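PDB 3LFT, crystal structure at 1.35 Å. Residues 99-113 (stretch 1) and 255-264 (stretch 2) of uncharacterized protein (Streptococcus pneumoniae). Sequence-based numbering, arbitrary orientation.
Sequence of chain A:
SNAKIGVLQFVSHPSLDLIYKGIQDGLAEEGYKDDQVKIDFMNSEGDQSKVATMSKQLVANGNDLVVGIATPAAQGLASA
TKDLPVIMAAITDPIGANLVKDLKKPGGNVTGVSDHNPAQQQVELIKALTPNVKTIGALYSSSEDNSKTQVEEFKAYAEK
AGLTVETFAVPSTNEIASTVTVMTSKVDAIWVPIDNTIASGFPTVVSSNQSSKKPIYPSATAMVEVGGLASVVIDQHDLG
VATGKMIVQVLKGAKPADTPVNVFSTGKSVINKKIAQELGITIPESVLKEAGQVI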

# COMPACT_ATOMS: atom_id res chain seq x y z
N LEU A 99 2.49 15.40 2.99
CA LEU A 99 1.55 15.68 1.90
C LEU A 99 0.36 16.54 2.33
O LEU A 99 -0.17 17.32 1.52
CB LEU A 99 1.04 14.37 1.27
CG LEU A 99 2.07 13.67 0.37
CD1 LEU A 99 1.65 12.23 0.06
CD2 LEU A 99 2.26 14.43 -0.93
N VAL A 100 -0.05 16.39 3.58
CA VAL A 100 -1.15 17.17 4.15
C VAL A 100 -0.75 17.61 5.54
O VAL A 100 0.08 16.95 6.18
CB VAL A 100 -2.46 16.35 4.23
CG1 VAL A 100 -2.82 15.75 2.86
CG2 VAL A 100 -2.36 15.22 5.28
N LYS A 101 -1.31 18.72 6.01
CA LYS A 101 -1.05 19.18 7.38
C LYS A 101 -1.75 18.32 8.42
O LYS A 101 -1.17 17.97 9.46
CB LYS A 101 -1.44 20.65 7.56
CG LYS A 101 -1.08 21.19 8.93
CD LYS A 101 -1.16 22.69 8.99
CE LYS A 101 -0.86 23.16 10.39
NZ LYS A 101 0.53 22.82 10.81
N ASP A 102 -3.02 18.01 8.16
CA ASP A 102 -3.79 17.06 8.97
C ASP A 102 -4.87 16.45 8.08
O ASP A 102 -5.03 16.85 6.91
CB ASP A 102 -4.32 17.64 10.30
CG ASP A 102 -5.36 18.72 10.12
OD1 ASP A 102 -6.35 18.52 9.39
OD2 ASP A 102 -5.24 19.78 10.78
N LEU A 103 -5.60 15.49 8.62
CA LEU A 103 -6.56 14.75 7.79
C LEU A 103 -7.79 15.55 7.49
O LEU A 103 -8.45 15.27 6.48
CB LEU A 103 -6.97 13.46 8.49
CG LEU A 103 -5.90 12.42 8.77
CD1 LEU A 103 -6.55 11.30 9.58
CD2 LEU A 103 -5.27 11.89 7.49
N LYS A 104 -8.12 16.51 8.34
CA LYS A 104 -9.36 17.25 8.20
C LYS A 104 -9.23 18.42 7.24
O LYS A 104 -10.09 18.60 6.37
CB LYS A 104 -9.82 17.73 9.57
CG LYS A 104 -11.08 18.58 9.55
CD LYS A 104 -12.29 17.79 9.03
CE LYS A 104 -13.58 18.53 9.18
NZ LYS A 104 -13.95 18.69 10.59
N LYS A 105 -8.16 19.18 7.39
CA LYS A 105 -7.89 20.34 6.53
C LYS A 105 -6.46 20.17 5.99
O LYS A 105 -5.49 20.65 6.59
CB LYS A 105 -8.04 21.66 7.31
N PRO A 106 -6.33 19.48 4.86
CA PRO A 106 -5.01 19.23 4.30
C PRO A 106 -4.19 20.50 4.13
O PRO A 106 -2.98 20.48 4.34
CB PRO A 106 -5.32 18.53 2.98
CG PRO A 106 -6.57 17.74 3.34
CD PRO A 106 -7.38 18.71 4.16
N GLY A 107 -4.87 21.61 3.77
CA GLY A 107 -4.24 22.93 3.84
C GLY A 107 -3.49 23.40 2.62
O GLY A 107 -3.08 24.56 2.59
N GLY A 108 -3.33 22.53 1.63
CA GLY A 108 -2.66 22.91 0.37
C GLY A 108 -3.41 22.32 -0.81
O GLY A 108 -4.64 22.19 -0.79
N ASN A 109 -2.66 21.92 -1.83
CA ASN A 109 -3.25 21.42 -3.06
C ASN A 109 -3.43 19.90 -3.11
O ASN A 109 -3.80 19.35 -4.14
CB ASN A 109 -2.45 21.90 -4.27
CG ASN A 109 -1.02 21.36 -4.29
OD1 ASN A 109 -0.31 21.38 -3.29
ND2 ASN A 109 -0.58 20.96 -5.48
N VAL A 110 -3.22 19.21 -1.99
CA VAL A 110 -3.24 17.75 -1.94
C VAL A 110 -4.38 17.23 -1.05
O VAL A 110 -4.53 17.65 0.08
CB VAL A 110 -1.91 17.19 -1.38
CG1 VAL A 110 -1.91 15.67 -1.41
CG2 VAL A 110 -0.69 17.75 -2.13
N THR A 111 -5.15 16.28 -1.56
CA THR A 111 -6.10 15.51 -0.73
C THR A 111 -6.16 14.10 -1.29
O THR A 111 -5.42 13.79 -2.22
CB THR A 111 -7.47 16.20 -0.65
OG1 THR A 111 -8.26 15.49 0.32
CG2 THR A 111 -8.19 16.21 -1.97
N GLY A 112 -7.03 13.25 -0.74
CA GLY A 112 -7.24 11.93 -1.36
C GLY A 112 -7.53 10.83 -0.37
O GLY A 112 -8.11 11.07 0.68
N VAL A 113 -7.08 9.62 -0.73
CA VAL A 113 -7.44 8.38 -0.03
C VAL A 113 -6.20 7.75 0.59
O VAL A 113 -5.15 7.65 -0.05
CB VAL A 113 -8.08 7.39 -1.06
CG1 VAL A 113 -8.22 5.99 -0.44
CG2 VAL A 113 -9.44 7.93 -1.50
N LYS A 255 -12.23 22.09 -3.10
CA LYS A 255 -10.88 22.60 -2.86
C LYS A 255 -10.08 21.58 -2.07
O LYS A 255 -10.49 21.23 -0.98
CB LYS A 255 -10.96 23.91 -2.06
CG LYS A 255 -11.92 24.97 -2.62
CD LYS A 255 -11.60 25.40 -4.06
CE LYS A 255 -10.18 25.99 -4.22
NZ LYS A 255 -9.97 26.72 -5.52
N PRO A 256 -8.95 21.08 -2.61
CA PRO A 256 -8.18 20.09 -1.84
C PRO A 256 -7.85 20.54 -0.42
O PRO A 256 -7.89 19.73 0.51
CB PRO A 256 -6.91 19.92 -2.67
CG PRO A 256 -7.39 20.15 -4.06
CD PRO A 256 -8.37 21.29 -3.95
N ALA A 257 -7.56 21.83 -0.23
CA ALA A 257 -7.13 22.31 1.08
C ALA A 257 -8.14 22.07 2.18
O ALA A 257 -7.77 21.97 3.35
CB ALA A 257 -6.79 23.80 1.01
N ASP A 258 -9.42 22.03 1.80
CA ASP A 258 -10.53 21.88 2.73
C ASP A 258 -11.27 20.56 2.53
O ASP A 258 -12.37 20.40 3.06
CB ASP A 258 -11.53 23.04 2.55
CG ASP A 258 -12.58 23.10 3.66
OD1 ASP A 258 -12.22 22.98 4.86
OD2 ASP A 258 -13.78 23.32 3.35
N THR A 259 -10.68 19.63 1.77
CA THR A 259 -11.34 18.34 1.53
C THR A 259 -10.72 17.26 2.42
O THR A 259 -9.54 16.94 2.27
CB THR A 259 -11.20 17.94 0.04
OG1 THR A 259 -11.82 18.93 -0.79
CG2 THR A 259 -11.86 16.60 -0.21
N PRO A 260 -11.48 16.75 3.40
CA PRO A 260 -10.90 15.75 4.29
C PRO A 260 -10.33 14.54 3.56
O PRO A 260 -10.85 14.08 2.55
CB PRO A 260 -12.08 15.34 5.18
CG PRO A 260 -12.95 16.54 5.17
CD PRO A 260 -12.86 17.10 3.79
N VAL A 261 -9.24 14.03 4.08
CA VAL A 261 -8.68 12.77 3.61
C VAL A 261 -9.65 11.63 3.97
O VAL A 261 -10.25 11.64 5.07
CB VAL A 261 -7.31 12.54 4.27
CG1 VAL A 261 -6.73 11.18 3.88
CG2 VAL A 261 -6.33 13.65 3.84
N ASN A 262 -9.84 10.71 3.03
CA ASN A 262 -10.64 9.52 3.27
C ASN A 262 -9.70 8.40 3.71
O ASN A 262 -8.94 7.86 2.90
CB ASN A 262 -11.36 9.15 1.95
CG ASN A 262 -12.24 7.94 2.09
OD1 ASN A 262 -12.07 7.15 3.02
ND2 ASN A 262 -13.17 7.73 1.14
N VAL A 263 -9.77 8.05 4.99
CA VAL A 263 -8.91 7.02 5.58
C VAL A 263 -9.66 5.69 5.71
O VAL A 263 -10.75 5.64 6.31
CB VAL A 263 -8.36 7.44 6.98
CG1 VAL A 263 -7.41 6.37 7.54
CG2 VAL A 263 -7.62 8.78 6.87
N PHE A 264 -9.06 4.63 5.18
CA PHE A 264 -9.51 3.25 5.41
C PHE A 264 -8.57 2.63 6.43
O PHE A 264 -7.34 2.74 6.29
CB PHE A 264 -9.42 2.43 4.12
CG PHE A 264 -10.47 2.75 3.09
CD1 PHE A 264 -11.40 1.78 2.73
CD2 PHE A 264 -10.51 3.99 2.44
CE1 PHE A 264 -12.39 2.04 1.78
CE2 PHE A 264 -11.49 4.26 1.47
CZ PHE A 264 -12.41 3.29 1.13
O HOH W 1 -12.23 20.26 6.02

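Three of the four hydrogen bonds joining the two stretches run between backbone atoms, while side chains supply the apolar packing; no two touching residues are closer than 145 in sequence. The one bond that uses a side chain comes from T111, whose CA-to-CB bond points toward the other stretch and whose chi1 of -172° (t) accompanies a short hydrogen bond from T111 OG1 to T259 O, 2.7 Å. Threonine suits this buried place because it supplies a donor for a carbonyl and a methyl for apolar packing: T111 CG2 lies 4.0 Å from P256 CB. P256, also buried, lays its compact apolar ring here, with P256 CB 3.5 Å from N109 O.

The remaining three bonds are spread along the contact. Where the strands 110-113 and 262-264 meet, V113 and N262 form a parallel bridge, with both side chains on the same face of the sheet. N262 N donates to G112 O at 2.9 Å, and CA-H...O contacts supplement it, from V261 CA to G112 O (3.4 Å) and from V113 CA to N262 O (3.3 Å). G112 has phi/psi of 146/-148, at which a CB would be jammed against the preceding carbonyl oxygen, so the conformation itself calls for glycine.

Further along, V261 N donates to L103 O at 2.8 Å, and P260 CA adds a CA-H...O contact to L103 O, 3.3 Å. A third bond runs from G107 N to A257 O, 3.0 Å. G107 is also in a conformation (89/-7) that calls for glycine, and A257's small side chain adds little bulk where A257 CA and G107 CA come within 4.0 Å. P106 N lies 3.2 Å from A257 O but has no hydrogen to share.

V261, the residue most covered by the other stretch, is the apolar centre. Valine's methyls suit this site: V261 CG2 meets V100 CG1 at 4.2 Å and P106 CG at 4.1 Å, while V261 CB lies 3.9 Å from L103 CD2. The leucine side chain lies against both valines of stretch 2, with L103 CD1 also 3.9 Å from V263 CG2. Beside the bridge, V113 CG1 lies 4.2 Å from F264 CE2, oblique to the ring.

Bonds within each stretch accompany the contact. D102 OD1 accepts from K105 N at 2.8 Å and, weakly, from K104 N at 2.9 Å. T259 OG1 donates to K255 O at 2.7 Å, and T259 N to P256 O at 3.1 Å. A water adds a polar link, 2.7 Å from K104 O and 3.0 Å from D258 OD1. Altogether, 800 Å² is buried.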